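Local coordinates for putative oxygenase (Streptomyces coelicolor, PDB 2OG5), which hydroxylates L-asparagine at C3 with iron(II), 2-oxoglutarate and dioxygen, supplying a building block of the calcium-dependent lipopeptide antibiotic, at residues Leu140-Ala145 against Asp346-Gly351; Asp190-Leu195 against Arg329-Thr334. All coordinates share one frame; numbering follows the deposited sequence.

Contact 1: Leu140-Ala145 against Asp346-Gly351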
ATOM      1  N   LEU A 140      -4.409  -7.920   9.890  1.00 19.68           N
ATOM      2  CA  LEU A 140      -4.808  -8.366   8.552  1.00 19.73           C
ATOM      3  C   LEU A 140      -4.024  -9.582   8.059  1.00 19.56           C
ATOM      4  O   LEU A 140      -4.447 -10.275   7.136  1.00 20.67           O
ATOM      5  CB  LEU A 140      -4.657  -7.228   7.544  1.00 20.35           C
ATOM      6  CG  LEU A 140      -5.754  -6.176   7.577  1.00 21.41           C
ATOM      7  CD1 LEU A 140      -5.365  -4.981   6.709  1.00 23.43           C
ATOM      8  CD2 LEU A 140      -7.082  -6.772   7.118  1.00 22.49           C
ATOM      9  N   GLY A 141      -2.856  -9.817   8.648  1.00 18.55           N
ATOM     10  CA  GLY A 141      -1.965 -10.883   8.204  1.00 18.66           C
ATOM     11  C   GLY A 141      -0.671 -10.693   8.965  1.00 18.63           C
ATOM     12  O   GLY A 141      -0.658 -10.845  10.181  1.00 19.20           O
ATOM     13  N   ASP A 142       0.408 -10.377   8.253  1.00 17.96           N
ATOM     14  CA  ASP A 142       1.675  -9.969   8.868  1.00 18.11           C
ATOM     15  C   ASP A 142       2.309  -8.903   8.010  1.00 17.82           C
ATOM     16  O   ASP A 142       2.079  -8.849   6.807  1.00 17.33           O
ATOM     17  CB  ASP A 142       2.627 -11.157   8.964  1.00 18.80           C
ATOM     18  CG  ASP A 142       2.165 -12.175   9.984  1.00 20.23           C
ATOM     19  OD1 ASP A 142       2.305 -11.901  11.198  1.00 21.25           O
ATOM     20  OD2 ASP A 142       1.634 -13.232   9.590  1.00 20.10           O
ATOM     21  N   PRO A 143       3.124  -8.035   8.620  1.00 17.25           N
ATOM     22  CA  PRO A 143       3.845  -7.087   7.795  1.00 17.16           C
ATOM     23  C   PRO A 143       4.954  -7.786   7.030  1.00 17.45           C
ATOM     24  O   PRO A 143       5.413  -8.845   7.432  1.00 17.89           O
ATOM     25  CB  PRO A 143       4.428  -6.114   8.812  1.00 17.53           C
ATOM     26  CG  PRO A 143       4.630  -6.957  10.035  1.00 17.80           C
ATOM     27  CD  PRO A 143       3.467  -7.918  10.049  1.00 17.68           C
ATOM     28  N   GLY A 144       5.381  -7.167   5.938  1.00 17.00           N
ATOM     29  CA  GLY A 144       6.497  -7.666   5.161  1.00 17.60           C
ATOM     30  C   GLY A 144       7.136  -6.561   4.351  1.00 17.73           C
ATOM     31  O   GLY A 144       6.535  -5.518   4.099  1.00 17.36           O
ATOM     32  N   ALA A 145       8.375  -6.792   3.945  1.00 17.70           N
ATOM     33  CA  ALA A 145       9.080  -5.862   3.065  1.00 17.68           C
ATOM     34  C   ALA A 145      10.104  -6.617   2.245  1.00 17.83           C
ATOM     35  O   ALA A 145      10.335  -7.795   2.476  1.00 18.06           O
ATOM     36  CB  ALA A 145       9.727  -4.742   3.845  1.00 18.62           C
ATOM     37  N   ASP A 346      13.061 -17.007   9.188  1.00 19.22           N
ATOM     38  CA  ASP A 346      11.622 -16.792   9.347  1.00 19.02           C
ATOM     39  C   ASP A 346      11.352 -15.329   9.732  1.00 19.51           C
ATOM     40  O   ASP A 346      10.464 -15.035  10.532  1.00 20.37           O
ATOM     41  CB  ASP A 346      11.051 -17.776  10.389  1.00 18.64           C
ATOM     42  CG  ASP A 346       9.531 -17.826  10.401  1.00 19.41           C
ATOM     43  OD1 ASP A 346       8.910 -17.545   9.372  1.00 19.57           O
ATOM     44  OD2 ASP A 346       8.968 -18.185  11.461  1.00 23.00           O
ATOM     45  N   GLY A 347      12.115 -14.410   9.153  1.00 18.61           N
ATOM     46  CA  GLY A 347      11.921 -12.990   9.406  1.00 18.65           C
ATOM     47  C   GLY A 347      10.859 -12.367   8.513  1.00 18.50           C
ATOM     48  O   GLY A 347      10.071 -13.062   7.888  1.00 19.00           O
ATOM     49  N   TYR A 348      10.839 -11.044   8.475  1.00 18.27           N
ATOM     50  CA  TYR A 348       9.807 -10.298   7.762  1.00 17.65           C
ATOM     51  C   TYR A 348      10.330  -9.650   6.480  1.00 17.86           C
ATOM     52  O   TYR A 348       9.587  -8.934   5.811  1.00 18.67           O
ATOM     53  CB  TYR A 348       9.213  -9.226   8.674  1.00 18.13           C
ATOM     54  CG  TYR A 348       8.496  -9.799   9.872  1.00 17.19           C
ATOM     55  CD1 TYR A 348       7.183 -10.262   9.762  1.00 18.11           C
ATOM     56  CD2 TYR A 348       9.131  -9.922  11.102  1.00 18.02           C
ATOM     57  CE1 TYR A 348       6.527 -10.785  10.841  1.00 18.29           C
ATOM     58  CE2 TYR A 348       8.465 -10.458  12.204  1.00 17.91           C
ATOM     59  CZ  TYR A 348       7.165 -10.887  12.064  1.00 18.60           C
ATOM     60  OH  TYR A 348       6.500 -11.426  13.137  1.00 19.44           O
ATOM     61  N   VAL A 349      11.594  -9.903   6.146  1.00 17.58           N
ATOM     62  CA  VAL A 349      12.224  -9.286   4.979  1.00 17.93           C
ATOM     63  C   VAL A 349      12.445 -10.346   3.903  1.00 17.59           C
ATOM     64  O   VAL A 349      13.179 -11.314   4.108  1.00 18.09           O
ATOM     65  CB  VAL A 349      13.561  -8.625   5.357  1.00 17.35           C
ATOM     66  CG1 VAL A 349      14.240  -8.007   4.120  1.00 17.90           C
ATOM     67  CG2 VAL A 349      13.348  -7.581   6.457  1.00 19.12           C
ATOM     68  N   LEU A 350      11.789 -10.153   2.758  1.00 18.33           N
ATOM     69  CA  LEU A 350      11.854 -11.084   1.647  1.00 19.52           C
ATOM     70  C   LEU A 350      13.011 -10.723   0.728  1.00 20.31           C
ATOM     71  O   LEU A 350      13.177  -9.556   0.344  1.00 20.39           O
ATOM     72  CB  LEU A 350      10.540 -11.064   0.845  1.00 18.89           C
ATOM     73  CG  LEU A 350       9.304 -11.736   1.464  1.00 19.59           C
ATOM     74  CD1 LEU A 350       8.717 -10.918   2.600  1.00 20.27           C
ATOM     75  CD2 LEU A 350       8.242 -11.924   0.379  1.00 20.03           C
ATOM     76  N   GLY A 351      13.818 -11.725   0.400  1.00 22.42           N
ATOM     77  CA  GLY A 351      14.890 -11.562  -0.574  1.00 24.89           C
ATOM     78  C   GLY A 351      14.735 -12.601  -1.660  1.00 27.18           C
ATOM     79  O   GLY A 351      13.612 -12.939  -2.050  1.00 29.15           O
TER
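A145 is gripped through both of its backbone polar groups by Y348 and L350, on either side of V349. Its N donates to Y348 O at 3.1 Å, a somewhat bent bond (151° at the hydrogen), while A145 O receives L350 N at 2.8 Å, almost straight (176° at the hydrogen). One residue thus bonds to the two neighbours of V349, the pattern of a parallel bridge, and A145 and V349 direct their side chains to the same face of the sheet. The acceptors are shared with carbon donors: G144 CA also approaches Y348 O, and V349 CA lies 3.5 Å from A145 O. CD1 of L350 packs against that same oxygen.

Ahead of this pair the contact passes to the Y348 ring. With chi1 at -64°, CG lies beside the backbone N and the ring is set at a slant to the P143 ring, its CD1 edge facing P143 O, 3.3 Å away. P143 O is buried here without a hydrogen-bond partner. The proline CG is 4.2 Å from the same CD1, and CB of D142 borders the edge at CE1.

Farther out, R73 NH2 forms a salt bridge with D142 OD1 and a hydrogen bond with Y348 OH, and V69 of the same helix 66-76 packs on P143 and Y348. A parallel edge strand from the C-terminal tail is thereby added to a sheet of the jelly-roll fold.

Contact 2: Asp190-Leu195 against Arg329-Thr334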
ATOM      1  N   ASP A 190      -0.217  -8.214  -0.411  1.00 17.65           N
ATOM      2  CA  ASP A 190      -1.653  -8.475  -0.522  1.00 17.84           C
ATOM      3  C   ASP A 190      -2.452  -7.221  -0.210  1.00 18.28           C
ATOM      4  O   ASP A 190      -3.424  -6.924  -0.909  1.00 17.62           O
ATOM      5  CB  ASP A 190      -2.020  -9.647   0.366  1.00 18.42           C
ATOM      6  CG  ASP A 190      -1.300 -10.913  -0.065  1.00 19.23           C
ATOM      7  OD1 ASP A 190      -1.535 -11.374  -1.199  1.00 20.83           O
ATOM      8  OD2 ASP A 190      -0.443 -11.418   0.696  1.00 22.39           O
ATOM      9  N   PHE A 191      -2.036  -6.477   0.815  1.00 17.92           N
ATOM     10  CA  PHE A 191      -2.564  -5.130   1.079  1.00 17.69           C
ATOM     11  C   PHE A 191      -1.427  -4.130   1.141  1.00 17.90           C
ATOM     12  O   PHE A 191      -0.330  -4.462   1.615  1.00 17.75           O
ATOM     13  CB  PHE A 191      -3.365  -5.055   2.384  1.00 18.21           C
ATOM     14  CG  PHE A 191      -4.520  -6.004   2.443  1.00 18.30           C
ATOM     15  CD1 PHE A 191      -5.724  -5.708   1.815  1.00 17.69           C
ATOM     16  CD2 PHE A 191      -4.418  -7.187   3.148  1.00 20.23           C
ATOM     17  CE1 PHE A 191      -6.777  -6.591   1.862  1.00 19.41           C
ATOM     18  CE2 PHE A 191      -5.486  -8.072   3.208  1.00 21.15           C
ATOM     19  CZ  PHE A 191      -6.660  -7.775   2.548  1.00 19.83           C
ATOM     20  N   VAL A 192      -1.705  -2.902   0.702  1.00 17.89           N
ATOM     21  CA  VAL A 192      -0.806  -1.770   0.890  1.00 17.77           C
ATOM     22  C   VAL A 192      -1.515  -0.764   1.787  1.00 18.04           C
ATOM     23  O   VAL A 192      -2.642  -0.353   1.486  1.00 17.98           O
ATOM     24  CB  VAL A 192      -0.466  -1.094  -0.444  1.00 18.18           C
ATOM     25  CG1 VAL A 192       0.447   0.128  -0.224  1.00 19.02           C
ATOM     26  CG2 VAL A 192       0.199  -2.099  -1.390  1.00 19.31           C
ATOM     27  N   MET A 193      -0.874  -0.422   2.903  1.00 18.11           N
ATOM     28  CA  MET A 193      -1.424   0.517   3.879  1.00 18.29           C
ATOM     29  C   MET A 193      -0.655   1.817   3.840  1.00 18.18           C
ATOM     30  O   MET A 193       0.578   1.805   3.872  1.00 18.15           O
ATOM     31  CB  MET A 193      -1.346  -0.074   5.286  1.00 18.52           C
ATOM     32  CG  MET A 193      -2.065  -1.398   5.399  1.00 19.11           C
ATOM     33  SD  MET A 193      -2.279  -1.939   7.105  1.00 20.75           S
ATOM     34  CE  MET A 193      -0.581  -2.139   7.575  1.00 19.56           C
ATOM     35  N   LEU A 194      -1.391   2.930   3.775  1.00 18.59           N
ATOM     36  CA  LEU A 194      -0.814   4.260   3.744  1.00 18.50           C
ATOM     37  C   LEU A 194      -1.411   5.093   4.874  1.00 18.40           C
ATOM     38  O   LEU A 194      -2.614   5.395   4.852  1.00 18.45           O
ATOM     39  CB  LEU A 194      -1.141   4.919   2.413  1.00 18.68           C
ATOM     40  CG  LEU A 194      -0.520   4.275   1.176  1.00 19.73           C
ATOM     41  CD1 LEU A 194      -1.158   4.839  -0.095  1.00 22.59           C
ATOM     42  CD2 LEU A 194       0.980   4.500   1.193  1.00 22.25           C
ATOM     43  N   LEU A 195      -0.584   5.427   5.862  1.00 18.17           N
ATOM     44  CA  LEU A 195      -1.004   6.261   6.992  1.00 18.19           C
ATOM     45  C   LEU A 195      -0.530   7.687   6.752  1.00 18.49           C
ATOM     46  O   LEU A 195       0.662   7.925   6.556  1.00 18.04           O
ATOM     47  CB  LEU A 195      -0.413   5.735   8.303  1.00 18.33           C
ATOM     48  CG  LEU A 195      -0.684   6.526   9.585  1.00 18.61           C
ATOM     49  CD1 LEU A 195      -2.182   6.527   9.932  1.00 21.16           C
ATOM     50  CD2 LEU A 195       0.163   5.977  10.725  1.00 19.64           C
ATOM     51  N   ARG A 329       4.123   3.909   4.949  1.00 18.77           N
ATOM     52  CA  ARG A 329       3.584   2.783   4.230  1.00 18.87           C
ATOM     53  C   ARG A 329       4.084   1.473   4.818  1.00 18.42           C
ATOM     54  O   ARG A 329       5.269   1.310   5.101  1.00 18.38           O
ATOM     55  CB  ARG A 329       4.008   2.861   2.765  1.00 19.37           C
ATOM     56  CG  ARG A 329       3.391   1.771   1.903  1.00 20.08           C
ATOM     57  CD  ARG A 329       3.821   1.905   0.484  1.00 21.88           C
ATOM     58  NE  ARG A 329       5.247   1.663   0.345  1.00 23.49           N
ATOM     59  CZ  ARG A 329       5.940   1.891  -0.762  1.00 25.70           C
ATOM     60  NH1 ARG A 329       5.350   2.384  -1.837  1.00 27.76           N
ATOM     61  NH2 ARG A 329       7.243   1.647  -0.775  1.00 26.09           N
ATOM     62  N   THR A 330       3.161   0.523   4.960  1.00 17.95           N
ATOM     63  CA  THR A 330       3.487  -0.846   5.324  1.00 17.71           C
ATOM     64  C   THR A 330       2.711  -1.818   4.446  1.00 17.68           C
ATOM     65  O   THR A 330       1.528  -1.614   4.171  1.00 18.15           O
ATOM     66  CB  THR A 330       3.168  -1.112   6.792  1.00 17.73           C
ATOM     67  OG1 THR A 330       4.048  -0.316   7.578  1.00 17.71           O
ATOM     68  CG2 THR A 330       3.343  -2.576   7.163  1.00 18.38           C
ATOM     69  N   PHE A 331       3.417  -2.848   3.986  1.00 17.56           N
ATOM     70  CA  PHE A 331       2.835  -3.944   3.216  1.00 17.83           C
ATOM     71  C   PHE A 331       2.353  -5.058   4.127  1.00 18.14           C
ATOM     72  O   PHE A 331       2.983  -5.355   5.153  1.00 17.39           O
ATOM     73  CB  PHE A 331       3.865  -4.532   2.264  1.00 18.46           C
ATOM     74  CG  PHE A 331       4.471  -3.540   1.302  1.00 19.26           C
ATOM     75  CD1 PHE A 331       3.694  -2.591   0.668  1.00 18.79           C
ATOM     76  CD2 PHE A 331       5.832  -3.575   1.021  1.00 19.66           C
ATOM     77  CE1 PHE A 331       4.247  -1.700  -0.227  1.00 19.50           C
ATOM     78  CE2 PHE A 331       6.399  -2.680   0.128  1.00 19.65           C
ATOM     79  CZ  PHE A 331       5.601  -1.751  -0.507  1.00 19.73           C
ATOM     80  N   VAL A 332       1.242  -5.688   3.747  1.00 18.02           N
ATOM     81  CA  VAL A 332       0.706  -6.844   4.454  1.00 17.71           C
ATOM     82  C   VAL A 332       0.687  -8.070   3.559  1.00 17.85           C
ATOM     83  O   VAL A 332       0.259  -7.996   2.403  1.00 17.73           O
ATOM     84  CB  VAL A 332      -0.723  -6.574   4.923  1.00 17.42           C
ATOM     85  CG1 VAL A 332      -1.253  -7.739   5.751  1.00 18.48           C
ATOM     86  CG2 VAL A 332      -0.769  -5.270   5.724  1.00 18.73           C
ATOM     87  N   LEU A 333       1.159  -9.182   4.118  1.00 17.36           N
ATOM     88  CA  LEU A 333       1.062 -10.493   3.518  1.00 17.67           C
ATOM     89  C   LEU A 333      -0.014 -11.273   4.271  1.00 17.55           C
ATOM     90  O   LEU A 333       0.052 -11.434   5.489  1.00 17.85           O
ATOM     91  CB  LEU A 333       2.418 -11.212   3.560  1.00 17.97           C
ATOM     92  CG  LEU A 333       3.508 -10.511   2.734  1.00 19.07           C
ATOM     93  CD1 LEU A 333       4.909 -11.074   3.057  1.00 20.82           C
ATOM     94  CD2 LEU A 333       3.228 -10.604   1.246  1.00 20.44           C
ATOM     95  N   THR A 334      -1.033 -11.715   3.537  1.00 17.92           N
ATOM     96  CA  THR A 334      -2.146 -12.437   4.147  1.00 19.02           C
ATOM     97  C   THR A 334      -1.767 -13.831   4.623  1.00 19.64           C
ATOM     98  O   THR A 334      -2.389 -14.336   5.545  1.00 20.74           O
ATOM     99  CB  THR A 334      -3.320 -12.540   3.181  1.00 19.11           C
ATOM    100  OG1 THR A 334      -2.836 -12.869   1.872  1.00 22.87           O
ATOM    101  CG2 THR A 334      -4.057 -11.209   3.137  1.00 20.34           C
TER
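M193 and V332 form the apolar centre, the methionine chain bending at chi3 (-64°) to bring CE to 3.6 Å from V332 CG2. The same methyl also rests beside CB and CG2 of T330, which runs alongside M193 and points the same way. On this face F191 crosses V332 obliquely, with V332 CG1 at the edge of its ring. From beyond the strand end, CG2 of T334 comes to 3.4 Å from F191 CE2. Helix 128-140 covers M193 and T330 through L133.

The other face carries V192, L194, R329 and F331. V192 CG2 lies 4.1 Å from F331 CD1, and the aliphatic part of R329 runs beside L194, its CG 3.7 Å from L194 CD2. CZ of F331 sits over one face of the R329 guanidinium, near its rim.

Four backbone bonds join F191 to V332 and M193 to T330 in antiparallel register. The regular pattern ends in a classic beta bulge: V332 O accepts from both D190 N (2.9 Å) and F191 N (3.2 Å). D190 then turns its carboxylate toward the strand end, where OD2 takes the T334 amide at 2.9 Å, approached from 36° out of the carboxylate plane; T334 OG1 is 3.0 Å from the same oxygen.

At the opposite end, Q156 accepts a hydrogen bond from R329 NH2. The chemistry implies a division of labour: hydrocarbon contacts steady the stem of R329, and F331 over one face together with the Q156 bond probably hold the guanidinium where R329 binds L-asparagine, near N170.

In the fold
Strand 326-333 is common ground: it is one partner in contact 2 and, along its other edge, pairs antiparallel with strand 142-146 of contact 1, through D142 O to L333 N (2.9 Å) and G144 N to F331 O. Strands 191-196, 326-333, 142-146 and 349-350 thus follow one another across a single sheet. Contact 2 is deeply buried near the centre of the chain and reaches the asparagine site through R329; contact 1, about 10 Å away between centres, is only partly buried. Contact 2 combines five backbone bonds with packing on both faces; contact 1 has only two backbone bonds and the Y348 ring. Along the sequence, contact 2 nests inside the loop closed by contact 1.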